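Thiol:disulfide interchange protein DsbA (Pseudomonas aeruginosa, PDB 4ZL8) probably introduces disulfide bonds into other proteins in the bacterial periplasm by passing on its own redox-active disulfide. Local coordinates at residues F33-E44 against H91-K100. The protein carries 1 engineered substitution. Residues are numbered along the deposited sequence; the frame is centred on the assembly and turned at random.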
ATOM      1  N   PHE A  33       1.278  -3.804  -1.162  1.00  8.66           N
ATOM      2  CA  PHE A  33       0.770  -4.851  -0.280  1.00  9.68           C
ATOM      3  C   PHE A  33      -0.365  -5.595  -0.982  1.00  9.08           C
ATOM      4  O   PHE A  33      -0.848  -5.194  -2.026  1.00  9.74           O
ATOM      5  CB  PHE A  33       0.265  -4.242   1.042  1.00  9.80           C
ATOM      6  CG  PHE A  33      -1.120  -3.719   0.952  1.00 10.03           C
ATOM      7  CD1 PHE A  33      -1.406  -2.604   0.177  1.00 12.46           C
ATOM      8  CD2 PHE A  33      -2.156  -4.332   1.627  1.00 12.22           C
ATOM      9  CE1 PHE A  33      -2.692  -2.153   0.064  1.00 14.04           C
ATOM     10  CE2 PHE A  33      -3.445  -3.874   1.503  1.00 14.74           C
ATOM     11  CZ  PHE A  33      -3.702  -2.777   0.745  1.00 14.80           C
ATOM     12  N   TRP A  34      -0.793  -6.687  -0.368  1.00  9.47           N
ATOM     13  CA  TRP A  34      -2.037  -7.355  -0.697  1.00  9.08           C
ATOM     14  C   TRP A  34      -2.686  -7.694   0.641  1.00  8.38           C
ATOM     15  O   TRP A  34      -2.035  -8.208   1.544  1.00  9.67           O
ATOM     16  CB  TRP A  34      -1.758  -8.611  -1.551  1.00  9.33           C
ATOM     17  CG  TRP A  34      -2.869  -9.604  -1.663  1.00 10.15           C
ATOM     18  CD1 TRP A  34      -4.198  -9.350  -1.858  1.00  9.79           C
ATOM     19  CD2 TRP A  34      -2.739 -11.031  -1.557  1.00 10.68           C
ATOM     20  NE1 TRP A  34      -4.897 -10.533  -1.883  1.00 10.61           N
ATOM     21  CE2 TRP A  34      -4.028 -11.576  -1.696  1.00  9.48           C
ATOM     22  CE3 TRP A  34      -1.659 -11.896  -1.371  1.00 10.66           C
ATOM     23  CZ2 TRP A  34      -4.270 -12.939  -1.646  1.00 10.44           C
ATOM     24  CZ3 TRP A  34      -1.904 -13.268  -1.310  1.00 11.14           C
ATOM     25  CH2 TRP A  34      -3.198 -13.768  -1.451  1.00 11.94           C
ATOM     26  N   TYR A  35      -3.978  -7.448   0.767  1.00  9.16           N
ATOM     27  CA  TYR A  35      -4.687  -7.781   2.000  1.00  9.24           C
ATOM     28  C   TYR A  35      -4.531  -9.245   2.418  1.00  9.88           C
ATOM     29  O   TYR A  35      -4.557  -9.543   3.615  1.00 10.99           O
ATOM     30  CB  TYR A  35      -6.172  -7.497   1.874  1.00 11.59           C
ATOM     31  CG  TYR A  35      -6.649  -6.063   1.980  1.00 10.33           C
ATOM     32  CD1 TYR A  35      -6.387  -5.278   3.099  1.00 11.61           C
ATOM     33  CD2 TYR A  35      -7.492  -5.538   1.020  1.00 10.15           C
ATOM     34  CE1 TYR A  35      -6.896  -3.997   3.211  1.00 11.05           C
ATOM     35  CE2 TYR A  35      -8.003  -4.271   1.117  1.00 12.18           C
ATOM     36  CZ  TYR A  35      -7.728  -3.507   2.217  1.00 11.61           C
ATOM     37  OH  TYR A  35      -8.292  -2.254   2.262  1.00 13.51           O
ATOM     38  N   GLY A  36      -4.404 -10.162   1.458  1.00  9.60           N
ATOM     39  CA  GLY A  36      -4.316 -11.579   1.751  1.00 10.28           C
ATOM     40  C   GLY A  36      -2.911 -12.097   2.039  1.00 10.68           C
ATOM     41  O   GLY A  36      -2.741 -13.276   2.303  1.00 10.83           O
ATOM     42  N   CYS A  37      -1.923 -11.207   1.982  1.00  9.02           N
ATOM     43  CA  CYS A  37      -0.521 -11.551   2.123  1.00  9.85           C
ATOM     44  C   CYS A  37      -0.178 -11.704   3.605  1.00 10.10           C
ATOM     45  O   CYS A  37      -0.273 -10.750   4.361  1.00 10.26           O
ATOM     46  CB  CYS A  37       0.298 -10.457   1.417  1.00 10.30           C
ATOM     47  SG  CYS A  37       1.963 -10.105   1.992  1.00 11.06           S
ATOM     48  N   PRO A  38       0.211 -12.921   4.035  1.00 10.40           N
ATOM     49  CA  PRO A  38       0.447 -13.080   5.478  1.00  9.91           C
ATOM     50  C   PRO A  38       1.627 -12.251   6.027  1.00 10.50           C
ATOM     51  O   PRO A  38       1.545 -11.810   7.173  1.00 10.78           O
ATOM     52  CB  PRO A  38       0.701 -14.580   5.651  1.00 13.06           C
ATOM     53  CG  PRO A  38       0.454 -15.199   4.388  1.00 16.32           C
ATOM     54  CD  PRO A  38       0.243 -14.197   3.316  1.00  9.58           C
ATOM     55  N   HIS A  39       2.696 -12.059   5.244  1.00  9.95           N
ATOM     56  CA  HIS A  39       3.779 -11.209   5.729  1.00  9.73           C
ATOM     57  C   HIS A  39       3.294  -9.770   5.875  1.00 10.33           C
ATOM     58  O   HIS A  39       3.761  -9.042   6.758  1.00 12.18           O
ATOM     59  CB  HIS A  39       4.984 -11.225   4.801  1.00 11.24           C
ATOM     60  CG  HIS A  39       5.716 -12.528   4.750  1.00 13.81           C
ATOM     61  ND1 HIS A  39       7.004 -12.631   4.263  1.00 14.56           N
ATOM     62  CD2 HIS A  39       5.343 -13.785   5.086  1.00 12.76           C
ATOM     63  CE1 HIS A  39       7.398 -13.888   4.317  1.00 13.88           C
ATOM     64  NE2 HIS A  39       6.409 -14.614   4.814  1.00 13.58           N
ATOM     65  N   CYS A  40       2.387  -9.350   4.997  1.00 10.25           N
ATOM     66  CA  CYS A  40       1.832  -8.007   5.054  1.00  9.88           C
ATOM     67  C   CYS A  40       1.034  -7.852   6.344  1.00 10.28           C
ATOM     68  O   CYS A  40       1.189  -6.870   7.085  1.00 10.79           O
ATOM     69  CB  CYS A  40       0.942  -7.759   3.843  1.00 10.17           C
ATOM     70  SG  CYS A  40       1.803  -7.969   2.211  1.00 12.30           S
ATOM     71  N   TYR A  41       0.192  -8.836   6.643  1.00 10.24           N
ATOM     72  CA  TYR A  41      -0.554  -8.849   7.898  1.00 10.41           C
ATOM     73  C   TYR A  41       0.393  -8.756   9.091  1.00 11.34           C
ATOM     74  O   TYR A  41       0.173  -7.958  10.006  1.00 12.69           O
ATOM     75  CB  TYR A  41      -1.432 -10.111   7.973  1.00 11.69           C
ATOM     76  CG  TYR A  41      -2.245 -10.267   9.239  1.00 13.83           C
ATOM     77  CD1 TYR A  41      -3.224  -9.367   9.576  1.00 13.75           C
ATOM     78  CD2 TYR A  41      -2.049 -11.347  10.071  1.00 17.17           C
ATOM     79  CE1 TYR A  41      -3.972  -9.513  10.723  1.00 16.78           C
ATOM     80  CE2 TYR A  41      -2.787 -11.506  11.221  1.00 19.93           C
ATOM     81  CZ  TYR A  41      -3.754 -10.589  11.533  1.00 18.39           C
ATOM     82  OH  TYR A  41      -4.495 -10.723  12.686  1.00 23.38           O
ATOM     83  N   ALA A  42       1.459  -9.552   9.067  1.00 11.45           N
ATOM     84  CA  ALA A  42       2.367  -9.597  10.202  1.00 11.39           C
ATOM     85  C   ALA A  42       3.159  -8.297  10.380  1.00 11.13           C
ATOM     86  O   ALA A  42       3.614  -8.007  11.484  1.00 13.74           O
ATOM     87  CB  ALA A  42       3.310 -10.759  10.058  1.00 12.63           C
ATOM     88  N   PHE A  43       3.342  -7.542   9.300  1.00 10.52           N
ATOM     89  CA  PHE A  43       4.047  -6.256   9.335  1.00 10.81           C
ATOM     90  C   PHE A  43       3.184  -5.129   9.865  1.00 11.03           C
ATOM     91  O   PHE A  43       3.713  -4.112  10.341  1.00 11.93           O
ATOM     92  CB  PHE A  43       4.512  -5.939   7.914  1.00 11.28           C
ATOM     93  CG  PHE A  43       5.494  -4.787   7.776  1.00 11.63           C
ATOM     94  CD1 PHE A  43       6.507  -4.564   8.692  1.00 13.13           C
ATOM     95  CD2 PHE A  43       5.435  -4.002   6.640  1.00 11.32           C
ATOM     96  CE1 PHE A  43       7.420  -3.516   8.499  1.00 14.87           C
ATOM     97  CE2 PHE A  43       6.342  -2.969   6.440  1.00 13.53           C
ATOM     98  CZ  PHE A  43       7.341  -2.736   7.369  1.00 13.71           C
ATOM     99  N   GLU A  44       1.861  -5.275   9.813  1.00 11.01           N
ATOM    100  CA  GLU A  44       0.967  -4.189  10.217  1.00 12.68           C
ATOM    101  C   GLU A  44       1.251  -3.593  11.597  1.00 12.84           C
ATOM    102  O   GLU A  44       1.254  -2.365  11.733  1.00 13.65           O
ATOM    103  CB  GLU A  44      -0.495  -4.626  10.113  1.00 13.23           C
ATOM    104  CG  GLU A  44      -0.963  -4.745   8.677  1.00 11.27           C
ATOM    105  CD  GLU A  44      -1.188  -3.403   8.024  1.00 11.89           C
ATOM    106  OE1 GLU A  44      -2.172  -2.745   8.393  1.00 13.67           O
ATOM    107  OE2 GLU A  44      -0.370  -2.992   7.177  1.00 14.82           O
ATOM    108  N   HIS A  91      -9.695  -0.585   7.714  1.00 14.62           N
ATOM    109  CA  HIS A  91      -8.445  -1.235   7.305  1.00 14.35           C
ATOM    110  C   HIS A  91      -8.081  -2.440   8.179  1.00 12.20           C
ATOM    111  O   HIS A  91      -7.860  -3.548   7.661  1.00 12.89           O
ATOM    112  CB  HIS A  91      -7.318  -0.197   7.340  1.00 14.41           C
ATOM    113  CG  HIS A  91      -5.974  -0.749   6.989  1.00 13.56           C
ATOM    114  ND1 HIS A  91      -5.567  -0.962   5.694  1.00 13.25           N
ATOM    115  CD2 HIS A  91      -4.933  -1.107   7.776  1.00 16.23           C
ATOM    116  CE1 HIS A  91      -4.339  -1.454   5.698  1.00 11.94           C
ATOM    117  NE2 HIS A  91      -3.934  -1.548   6.946  1.00 14.87           N
ATOM    118  N   ASN A  92      -8.021  -2.257   9.489  1.00 13.86           N
ATOM    119  CA  ASN A  92      -7.651  -3.339  10.397  1.00 15.63           C
ATOM    120  C   ASN A  92      -8.691  -4.451  10.293  1.00 15.21           C
ATOM    121  O   ASN A  92      -8.348  -5.636  10.302  1.00 14.71           O
ATOM    122  CB  ASN A  92      -7.540  -2.885  11.856  1.00 15.72           C
ATOM    123  CG  ASN A  92      -6.436  -1.857  12.090  1.00 23.06           C
ATOM    124  OD1 ASN A  92      -5.530  -1.695  11.284  1.00 20.71           O
ATOM    125  ND2 ASN A  92      -6.520  -1.157  13.212  1.00 25.98           N
ATOM    126  N   ALA A  93      -9.963  -4.081  10.197  1.00 13.92           N
ATOM    127  CA  ALA A  93     -11.031  -5.073  10.124  1.00 14.96           C
ATOM    128  C   ALA A  93     -10.933  -5.960   8.885  1.00 13.36           C
ATOM    129  O   ALA A  93     -11.246  -7.151   8.962  1.00 13.99           O
ATOM    130  CB  ALA A  93     -12.398  -4.384  10.179  1.00 16.34           C
ATOM    131  N   VAL A  94     -10.511  -5.396   7.762  1.00 11.91           N
ATOM    132  CA  VAL A  94     -10.377  -6.189   6.545  1.00 12.51           C
ATOM    133  C   VAL A  94      -9.250  -7.193   6.725  1.00 11.88           C
ATOM    134  O   VAL A  94      -9.421  -8.375   6.453  1.00 12.07           O
ATOM    135  CB  VAL A  94     -10.146  -5.305   5.302  1.00 11.15           C
ATOM    136  CG1 VAL A  94      -9.775  -6.148   4.093  1.00 11.66           C
ATOM    137  CG2 VAL A  94     -11.388  -4.465   5.001  1.00 14.59           C
ATOM    138  N   PHE A  95      -8.107  -6.742   7.220  1.00 12.14           N
ATOM    139  CA  PHE A  95      -7.018  -7.661   7.515  1.00 13.19           C
ATOM    140  C   PHE A  95      -7.467  -8.750   8.490  1.00 12.70           C
ATOM    141  O   PHE A  95      -7.115  -9.933   8.315  1.00 13.82           O
ATOM    142  CB  PHE A  95      -5.805  -6.917   8.087  1.00 13.23           C
ATOM    143  CG  PHE A  95      -4.755  -6.556   7.064  1.00 12.10           C
ATOM    144  CD1 PHE A  95      -4.034  -7.545   6.413  1.00 14.61           C
ATOM    145  CD2 PHE A  95      -4.463  -5.230   6.775  1.00 12.54           C
ATOM    146  CE1 PHE A  95      -3.061  -7.236   5.495  1.00 12.27           C
ATOM    147  CE2 PHE A  95      -3.484  -4.921   5.850  1.00 13.40           C
ATOM    148  CZ  PHE A  95      -2.782  -5.912   5.222  1.00 12.67           C
ATOM    149  N   GLU A  96      -8.202  -8.385   9.537  1.00 13.40           N
ATOM    150  CA  GLU A  96      -8.591  -9.360  10.541  1.00 14.62           C
ATOM    151  C   GLU A  96      -9.603 -10.360   9.950  1.00 14.08           C
ATOM    152  O   GLU A  96      -9.544 -11.562  10.250  1.00 15.88           O
ATOM    153  CB  GLU A  96      -9.149  -8.669  11.795  1.00 21.18           C
ATOM    154  CG  GLU A  96      -9.034  -9.502  13.063  1.00 29.51           C
ATOM    155  CD  GLU A  96      -7.605  -9.587  13.641  1.00 38.28           C
ATOM    156  OE1 GLU A  96      -6.618  -9.095  13.023  1.00 28.12           O
ATOM    157  OE2 GLU A  96      -7.468 -10.165  14.738  1.00 48.62           O
ATOM    158  N   ALA A  97     -10.507  -9.873   9.109  1.00 14.04           N
ATOM    159  CA  ALA A  97     -11.505 -10.762   8.491  1.00 15.66           C
ATOM    160  C   ALA A  97     -10.816 -11.863   7.672  1.00 14.30           C
ATOM    161  O   ALA A  97     -11.168 -13.034   7.745  1.00 15.30           O
ATOM    162  CB  ALA A  97     -12.437  -9.971   7.608  1.00 15.59           C
ATOM    163  N   ILE A  98      -9.826 -11.456   6.901  1.00 12.68           N
ATOM    164  CA  ILE A  98      -9.149 -12.373   5.991  1.00 13.04           C
ATOM    165  C   ILE A  98      -8.236 -13.330   6.733  1.00 13.12           C
ATOM    166  O   ILE A  98      -8.228 -14.513   6.445  1.00 14.58           O
ATOM    167  CB  ILE A  98      -8.386 -11.581   4.937  1.00 10.50           C
ATOM    168  CG1 ILE A  98      -9.379 -10.927   3.977  1.00 11.92           C
ATOM    169  CG2 ILE A  98      -7.402 -12.469   4.166  1.00 12.95           C
ATOM    170  CD1 ILE A  98      -8.789  -9.863   3.050  1.00 12.09           C
ATOM    171  N   HIS A  99      -7.513 -12.850   7.736  1.00 12.11           N
ATOM    172  CA  HIS A  99      -6.486 -13.661   8.373  1.00 13.05           C
ATOM    173  C   HIS A  99      -6.910 -14.330   9.659  1.00 14.98           C
ATOM    174  O   HIS A  99      -6.342 -15.321  10.034  1.00 18.23           O
ATOM    175  CB  HIS A  99      -5.214 -12.844   8.616  1.00 12.94           C
ATOM    176  CG  HIS A  99      -4.566 -12.412   7.352  1.00 12.67           C
ATOM    177  ND1 HIS A  99      -3.647 -13.197   6.682  1.00 12.94           N
ATOM    178  CD2 HIS A  99      -4.748 -11.312   6.594  1.00 10.51           C
ATOM    179  CE1 HIS A  99      -3.280 -12.581   5.575  1.00 11.53           C
ATOM    180  NE2 HIS A  99      -3.932 -11.437   5.492  1.00 11.47           N
ATOM    181  N   LYS A 100      -7.898 -13.786  10.347  1.00 16.32           N
ATOM    182  CA  LYS A 100      -8.346 -14.413  11.582  1.00 17.07           C
ATOM    183  C   LYS A 100      -9.728 -15.043  11.435  1.00 19.41           C
ATOM    184  O   LYS A 100      -9.980 -16.105  12.016  1.00 24.53           O
ATOM    185  CB  LYS A 100      -8.341 -13.393  12.726  1.00 21.93           C
ATOM    186  CG  LYS A 100      -6.942 -12.954  13.147  1.00 29.09           C
ATOM    187  CD  LYS A 100      -6.010 -14.133  13.405  0.46 30.14           C
ATOM    188  CE  LYS A 100      -4.642 -13.669  13.896  0.83 34.86           C
ATOM    189  NZ  LYS A 100      -3.534 -14.489  13.338  0.24 34.87           N
TER
HETATM  190  O   HOH W   1      -3.919  -3.671  10.244  1.00 21.69           O
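Phe95 lies between two partners from 33-44: Glu44 lays its CG over one face of the ring, and the edge of Tyr35 meets the opposite face, a T-shaped pair with planes at 78°. The Tyr35 ring in turn takes Val94 CG1 almost over its centre, 3.5 Å from the centroid, a CH-pi contact well suited to a methyl of a short beta-branched side chain. Tyr41 and His99 form an offset stack, planes 6° apart, and each CB sits over the other's ring; CG of Tyr41 is trans to its backbone N (chi1 179°), which sends the ring across helix 87-99, alongside the His99 imidazole. At its edge, Tyr41 OH donates to Glu96 OE1 at 2.7 Å, reaching the oxygen from above the carboxylate plane.

The contact lies beside the redox-active CxxC of the thioredoxin fold: the Cys37–Cys40 disulfide opens helix 38-52, and helix 87-99, from the helical part inserted in DsbA proteins, packs against the turn leading into it. That type I turn, from Trp34 to Cys37, is tied to the helix by an imidazole: His99 NE2 donates to Tyr35 O at 2.7 Å, in the carbonyl plane, with the oxygen also near the plane of the imidazole. Gly36 suits the turn, since a CB there would run into the Trp34 ring.

Deeper in, His91 NE2 donates to Glu44 OE1 at 2.6 Å, within the imidazole plane but above that of the carboxylate. A water bridges the same OE1 to Asn92 OD1, while OE2 pairs with Arg62, so this buried carboxylate has partners on both oxygens. Glu87 OE2 hydrogen-bonds to both His91 ND1 and Tyr35 OH.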